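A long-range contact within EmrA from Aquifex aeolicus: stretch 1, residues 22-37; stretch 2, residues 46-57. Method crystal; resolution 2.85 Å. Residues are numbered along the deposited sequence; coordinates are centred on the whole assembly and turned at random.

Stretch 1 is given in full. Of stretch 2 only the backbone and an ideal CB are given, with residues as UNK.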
# COMPACT_ATOMS: atom_id res chain seq x y z
N TYR A 22 -14.63 -14.55 -25.64
CA TYR A 22 -13.64 -13.75 -26.32
C TYR A 22 -12.57 -13.36 -25.31
O TYR A 22 -12.90 -12.99 -24.20
CB TYR A 22 -14.31 -12.54 -26.99
CG TYR A 22 -15.31 -12.92 -28.08
CD1 TYR A 22 -14.88 -13.39 -29.32
CD2 TYR A 22 -16.68 -12.82 -27.86
CE1 TYR A 22 -15.78 -13.76 -30.29
CE2 TYR A 22 -17.59 -13.16 -28.84
CZ TYR A 22 -17.14 -13.65 -30.05
OH TYR A 22 -18.04 -14.01 -31.04
N LEU A 23 -11.29 -13.48 -25.69
CA LEU A 23 -10.19 -13.08 -24.82
C LEU A 23 -9.53 -11.81 -25.31
O LEU A 23 -9.38 -11.59 -26.51
CB LEU A 23 -9.13 -14.17 -24.70
CG LEU A 23 -9.70 -15.54 -24.39
CD1 LEU A 23 -8.58 -16.54 -24.28
CD2 LEU A 23 -10.53 -15.45 -23.13
N SER A 24 -9.07 -11.00 -24.37
CA SER A 24 -8.46 -9.74 -24.72
C SER A 24 -7.29 -9.45 -23.78
O SER A 24 -7.17 -10.07 -22.74
CB SER A 24 -9.51 -8.64 -24.67
OG SER A 24 -9.81 -8.34 -23.32
N PHE A 25 -6.42 -8.52 -24.17
CA PHE A 25 -5.40 -7.99 -23.26
C PHE A 25 -6.05 -6.88 -22.41
O PHE A 25 -6.96 -6.19 -22.89
CB PHE A 25 -4.20 -7.42 -24.03
CG PHE A 25 -3.43 -8.45 -24.84
CD1 PHE A 25 -3.85 -8.81 -26.10
CD2 PHE A 25 -2.27 -9.03 -24.33
CE1 PHE A 25 -3.15 -9.76 -26.85
CE2 PHE A 25 -1.56 -9.97 -25.06
CZ PHE A 25 -2.00 -10.33 -26.32
N ARG A 26 -5.60 -6.72 -21.17
CA ARG A 26 -6.14 -5.68 -20.30
C ARG A 26 -5.42 -4.36 -20.55
O ARG A 26 -5.81 -3.31 -20.04
CB ARG A 26 -6.06 -6.08 -18.83
CG ARG A 26 -6.69 -7.45 -18.53
CD ARG A 26 -6.64 -7.80 -17.06
NE ARG A 26 -7.10 -6.68 -16.23
CZ ARG A 26 -6.46 -6.24 -15.15
NH1 ARG A 26 -5.34 -6.82 -14.74
NH2 ARG A 26 -6.95 -5.21 -14.46
N VAL A 27 -4.38 -4.41 -21.36
CA VAL A 27 -3.69 -3.21 -21.82
C VAL A 27 -3.54 -3.25 -23.34
O VAL A 27 -3.69 -4.31 -23.97
CB VAL A 27 -2.28 -3.07 -21.17
CG1 VAL A 27 -2.38 -2.91 -19.68
CG2 VAL A 27 -1.41 -4.25 -21.51
N SER A 28 -3.24 -2.10 -23.93
CA SER A 28 -2.98 -2.05 -25.35
C SER A 28 -1.49 -2.25 -25.63
O SER A 28 -0.67 -2.14 -24.73
CB SER A 28 -3.46 -0.72 -25.94
OG SER A 28 -2.69 0.36 -25.45
N GLY A 29 -1.16 -2.54 -26.88
CA GLY A 29 0.22 -2.75 -27.23
C GLY A 29 0.37 -3.43 -28.57
O GLY A 29 -0.62 -3.68 -29.24
N LYS A 30 1.62 -3.73 -28.94
CA LYS A 30 1.95 -4.38 -30.21
C LYS A 30 2.16 -5.86 -29.99
O LYS A 30 3.02 -6.25 -29.19
CB LYS A 30 3.21 -3.76 -30.84
CG LYS A 30 3.53 -4.30 -32.23
CD LYS A 30 4.80 -3.74 -32.82
CE LYS A 30 4.60 -3.31 -34.27
NZ LYS A 30 4.14 -1.88 -34.32
N VAL A 31 1.39 -6.70 -30.69
CA VAL A 31 1.59 -8.14 -30.55
C VAL A 31 2.95 -8.52 -31.09
O VAL A 31 3.28 -8.19 -32.23
CB VAL A 31 0.54 -8.95 -31.31
CG1 VAL A 31 0.84 -10.43 -31.16
CG2 VAL A 31 -0.84 -8.63 -30.81
N ILE A 32 3.75 -9.22 -30.29
CA ILE A 32 5.05 -9.65 -30.81
C ILE A 32 5.26 -11.16 -30.89
O ILE A 32 6.22 -11.61 -31.50
CB ILE A 32 6.21 -9.06 -29.99
CG1 ILE A 32 6.18 -9.57 -28.55
CG2 ILE A 32 6.18 -7.56 -30.06
CD1 ILE A 32 7.31 -9.03 -27.73
N GLU A 33 4.35 -11.93 -30.29
CA GLU A 33 4.44 -13.39 -30.28
C GLU A 33 3.06 -14.02 -30.16
O GLU A 33 2.22 -13.56 -29.38
CB GLU A 33 5.31 -13.88 -29.12
CG GLU A 33 6.73 -13.38 -29.16
CD GLU A 33 7.52 -14.01 -30.29
OE1 GLU A 33 7.02 -14.98 -30.91
OE2 GLU A 33 8.65 -13.53 -30.55
N VAL A 34 2.83 -15.07 -30.94
CA VAL A 34 1.59 -15.84 -30.84
C VAL A 34 1.91 -17.30 -30.54
O VAL A 34 2.54 -17.98 -31.34
CB VAL A 34 0.77 -15.74 -32.12
CG1 VAL A 34 -0.54 -16.49 -31.96
CG2 VAL A 34 0.52 -14.29 -32.45
N TYR A 35 1.49 -17.78 -29.38
CA TYR A 35 1.89 -19.11 -28.94
C TYR A 35 0.89 -20.19 -29.31
O TYR A 35 1.21 -21.38 -29.28
CB TYR A 35 2.11 -19.10 -27.44
CG TYR A 35 3.15 -18.10 -27.00
CD1 TYR A 35 4.39 -18.06 -27.61
CD2 TYR A 35 2.89 -17.19 -25.99
CE1 TYR A 35 5.35 -17.14 -27.23
CE2 TYR A 35 3.85 -16.27 -25.59
CZ TYR A 35 5.07 -16.26 -26.21
OH TYR A 35 6.02 -15.34 -25.82
N LYS A 36 -0.33 -19.79 -29.63
CA LYS A 36 -1.43 -20.72 -29.86
C LYS A 36 -2.13 -20.30 -31.13
O LYS A 36 -2.07 -19.14 -31.51
CB LYS A 36 -2.42 -20.76 -28.69
CG LYS A 36 -1.88 -21.45 -27.43
CD LYS A 36 -1.12 -22.72 -27.79
CE LYS A 36 -1.12 -23.74 -26.65
NZ LYS A 36 -0.10 -23.46 -25.60
N ASP A 37 -2.77 -21.25 -31.81
CA ASP A 37 -3.43 -20.92 -33.06
C ASP A 37 -4.79 -21.59 -33.07
O ASP A 37 -5.10 -22.38 -32.17
CB ASP A 37 -2.58 -21.35 -34.26
CG ASP A 37 -2.98 -20.64 -35.56
OD1 ASP A 37 -4.08 -20.04 -35.63
OD2 ASP A 37 -2.20 -20.70 -36.54
N UNK A 46 -2.14 -21.24 -19.53
CA UNK A 46 -1.22 -21.17 -20.66
C UNK A 46 -1.19 -19.79 -21.28
O UNK A 46 -2.22 -19.09 -21.34
CB UNK A 46 -1.60 -22.20 -21.72
N UNK A 47 -0.01 -19.39 -21.76
CA UNK A 47 0.10 -18.16 -22.55
C UNK A 47 -0.38 -18.42 -23.96
O UNK A 47 -0.05 -19.45 -24.55
CB UNK A 47 1.54 -17.64 -22.56
N UNK A 48 -1.16 -17.49 -24.49
CA UNK A 48 -1.67 -17.61 -25.84
C UNK A 48 -0.94 -16.66 -26.74
O UNK A 48 -0.68 -16.97 -27.90
CB UNK A 48 -3.18 -17.35 -25.89
N UNK A 49 -0.57 -15.50 -26.19
CA UNK A 49 0.08 -14.47 -26.99
C UNK A 49 0.73 -13.44 -26.09
O UNK A 49 0.51 -13.43 -24.89
CB UNK A 49 -0.92 -13.80 -27.93
N UNK A 50 1.53 -12.54 -26.67
CA UNK A 50 2.30 -11.63 -25.84
C UNK A 50 2.50 -10.29 -26.53
O UNK A 50 2.69 -10.24 -27.75
CB UNK A 50 3.65 -12.25 -25.49
N UNK A 51 2.44 -9.21 -25.76
CA UNK A 51 2.68 -7.87 -26.28
C UNK A 51 4.11 -7.41 -25.97
O UNK A 51 4.76 -7.91 -25.06
CB UNK A 51 1.67 -6.89 -25.69
N UNK A 52 4.60 -6.47 -26.76
CA UNK A 52 5.88 -5.82 -26.48
C UNK A 52 5.77 -4.93 -25.23
O UNK A 52 5.01 -3.96 -25.23
CB UNK A 52 6.33 -4.99 -27.69
N UNK A 53 6.53 -5.24 -24.17
CA UNK A 53 6.32 -4.54 -22.90
C UNK A 53 7.22 -3.34 -22.64
O UNK A 53 7.07 -2.73 -21.59
CB UNK A 53 6.50 -5.53 -21.75
N UNK A 54 8.13 -3.02 -23.54
CA UNK A 54 9.17 -2.06 -23.22
C UNK A 54 8.58 -0.76 -22.66
O UNK A 54 9.04 -0.25 -21.63
CB UNK A 54 10.01 -1.77 -24.46
N UNK A 55 7.53 -0.25 -23.29
CA UNK A 55 6.90 0.99 -22.85
C UNK A 55 6.44 0.93 -21.40
O UNK A 55 6.72 1.83 -20.62
CB UNK A 55 5.71 1.32 -23.75
N UNK A 56 5.71 -0.12 -21.04
CA UNK A 56 5.20 -0.26 -19.69
C UNK A 56 6.34 -0.45 -18.70
O UNK A 56 6.22 -0.11 -17.52
CB UNK A 56 4.22 -1.43 -19.61
N UNK A 57 7.45 -1.00 -19.18
CA UNK A 57 8.61 -1.22 -18.32
C UNK A 57 9.40 0.07 -18.12
O UNK A 57 9.97 0.29 -17.05
CB UNK A 57 9.51 -2.30 -18.91

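Position 46 points its CA-to-CB bond toward stretch 1, with the ideal CB 4.3 Å from K36 NZ. An ammonium so near favours an acidic or polar acceptor. The residue is E46, whose OE2 forms a salt bridge with K36 NZ at a very short 2.4 Å.

At position 47 the CB points sideways, 3.7 Å from Y35 CD2, so a small or flat apolar group would suit. A47 rests its methyl near that tyrosine ring.

Position 48 directs CA-to-CB away, but its carbonyl O is held by Y35 N at 2.7 Å and, weakly, by K36 N at 3.3 Å. With the ideal CB 4.5 Å from K36 CB and L23 nearby, a branched aliphatic chain could reach back. L48 does so: its CD1 lies 3.4 Å from L23 CD1 and its CD2 3.7 Å from K36 CG.

Position 49 pairs with V34, CA to CA 4.4 Å, and both side chains lie on one sheet face. The ideal CB is 3.5 Å from E33 O and 4.0 Å from F25 CZ, which favours a small residue, though the backbone alone does not exclude others. A49 places its methyl at the edge of the F25 ring.

Position 50 is bonded on both backbone sides: its N donates to E33 O (3.0 Å), and its O accepts from I32 N (2.9 Å) and weakly from E33 N (3.5 Å). This double acceptance coincides with a beta bulge between V31 and E33. The CB shares a face with the E33 side chain and lies 3.9 Å from Y35 OH; a long chain, polar or amphipathic, would fit. K50 brings its CD to 3.8 Å from I32 CD1.

At position 51 the CB is sideways, 4.5 Å from F25 CE2 and 4.6 Å from G29 CA. F25, V27 and V31 offer an apolar pocket, suited to leucine, isoleucine or methionine. L51 fills it: CG sits over the F25 ring face, 3.7 Å from its centroid, and CD2 meets V31 CG2 at 3.7 Å. An ideal CB on G29 would be only 3.1 Å from L51 CD1.

Position 52 donates its N to K30 O (2.9 Å), and its CB is tight against I32 CG2. The helix beginning at 54 favours aspartate, asparagine, serine or threonine as a cap. D52 OD1 accepts a weak capping bond from the N of 54 at 3.5 Å.

Position 53, with its CB away, tolerates much; it is P53. Positions 54, 55 and 57 are out of reach: T54, Y55 and E57.

Position 56 points toward stretch 1, but no atom there lies within 5.5 Å of its ideal CB, so a long side chain is needed. Y56 spans the gap, donating from OH to S28 O (2.8 Å).

Stretch 2 (46-57) EALAKLDPTYYE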
# COMPACT_ATOMS: atom_id res chain seq x y z
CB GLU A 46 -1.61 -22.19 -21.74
CG GLU A 46 -1.48 -23.65 -21.35
CD GLU A 46 -1.40 -24.57 -22.55
OE1 GLU A 46 -2.17 -25.55 -22.59
OE2 GLU A 46 -0.57 -24.33 -23.46
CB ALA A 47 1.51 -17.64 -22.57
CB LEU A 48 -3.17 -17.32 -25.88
CG LEU A 48 -4.02 -18.05 -24.84
CD1 LEU A 48 -5.44 -17.57 -24.88
CD2 LEU A 48 -3.98 -19.57 -25.05
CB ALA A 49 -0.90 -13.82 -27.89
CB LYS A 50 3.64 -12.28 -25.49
CG LYS A 50 4.65 -11.37 -24.84
CD LYS A 50 6.05 -11.67 -25.38
CE LYS A 50 7.10 -11.62 -24.28
NZ LYS A 50 6.98 -12.80 -23.36
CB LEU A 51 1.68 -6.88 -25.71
CG LEU A 51 0.18 -7.14 -25.94
CD1 LEU A 51 -0.68 -6.05 -25.30
CD2 LEU A 51 -0.15 -7.25 -27.43
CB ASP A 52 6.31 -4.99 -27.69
CG ASP A 52 7.60 -4.22 -27.47
OD1 ASP A 52 8.41 -4.65 -26.61
OD2 ASP A 52 7.82 -3.20 -28.17
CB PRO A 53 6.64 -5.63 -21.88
CG PRO A 53 7.76 -6.38 -22.54
CD PRO A 53 7.54 -6.29 -24.04
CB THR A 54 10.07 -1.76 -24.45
OG1 THR A 54 9.27 -1.48 -25.60
CG2 THR A 54 10.94 -2.96 -24.75
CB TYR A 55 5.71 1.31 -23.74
CG TYR A 55 5.03 2.62 -23.41
CD1 TYR A 55 4.20 2.74 -22.30
CD2 TYR A 55 5.18 3.72 -24.24
CE1 TYR A 55 3.57 3.94 -22.02
CE2 TYR A 55 4.54 4.92 -23.97
CZ TYR A 55 3.74 5.02 -22.86
OH TYR A 55 3.13 6.22 -22.59
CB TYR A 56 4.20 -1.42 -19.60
CG TYR A 56 2.93 -1.17 -20.37
CD1 TYR A 56 2.19 -0.02 -20.18
CD2 TYR A 56 2.48 -2.08 -21.34
CE1 TYR A 56 1.04 0.23 -20.90
CE2 TYR A 56 1.31 -1.84 -22.06
CZ TYR A 56 0.59 -0.68 -21.83
OH TYR A 56 -0.56 -0.44 -22.54
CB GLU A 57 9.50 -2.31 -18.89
CG GLU A 57 8.94 -3.68 -18.62
CD GLU A 57 9.77 -4.80 -19.22
OE1 GLU A 57 10.38 -4.59 -20.30
OE2 GLU A 57 9.80 -5.90 -18.62
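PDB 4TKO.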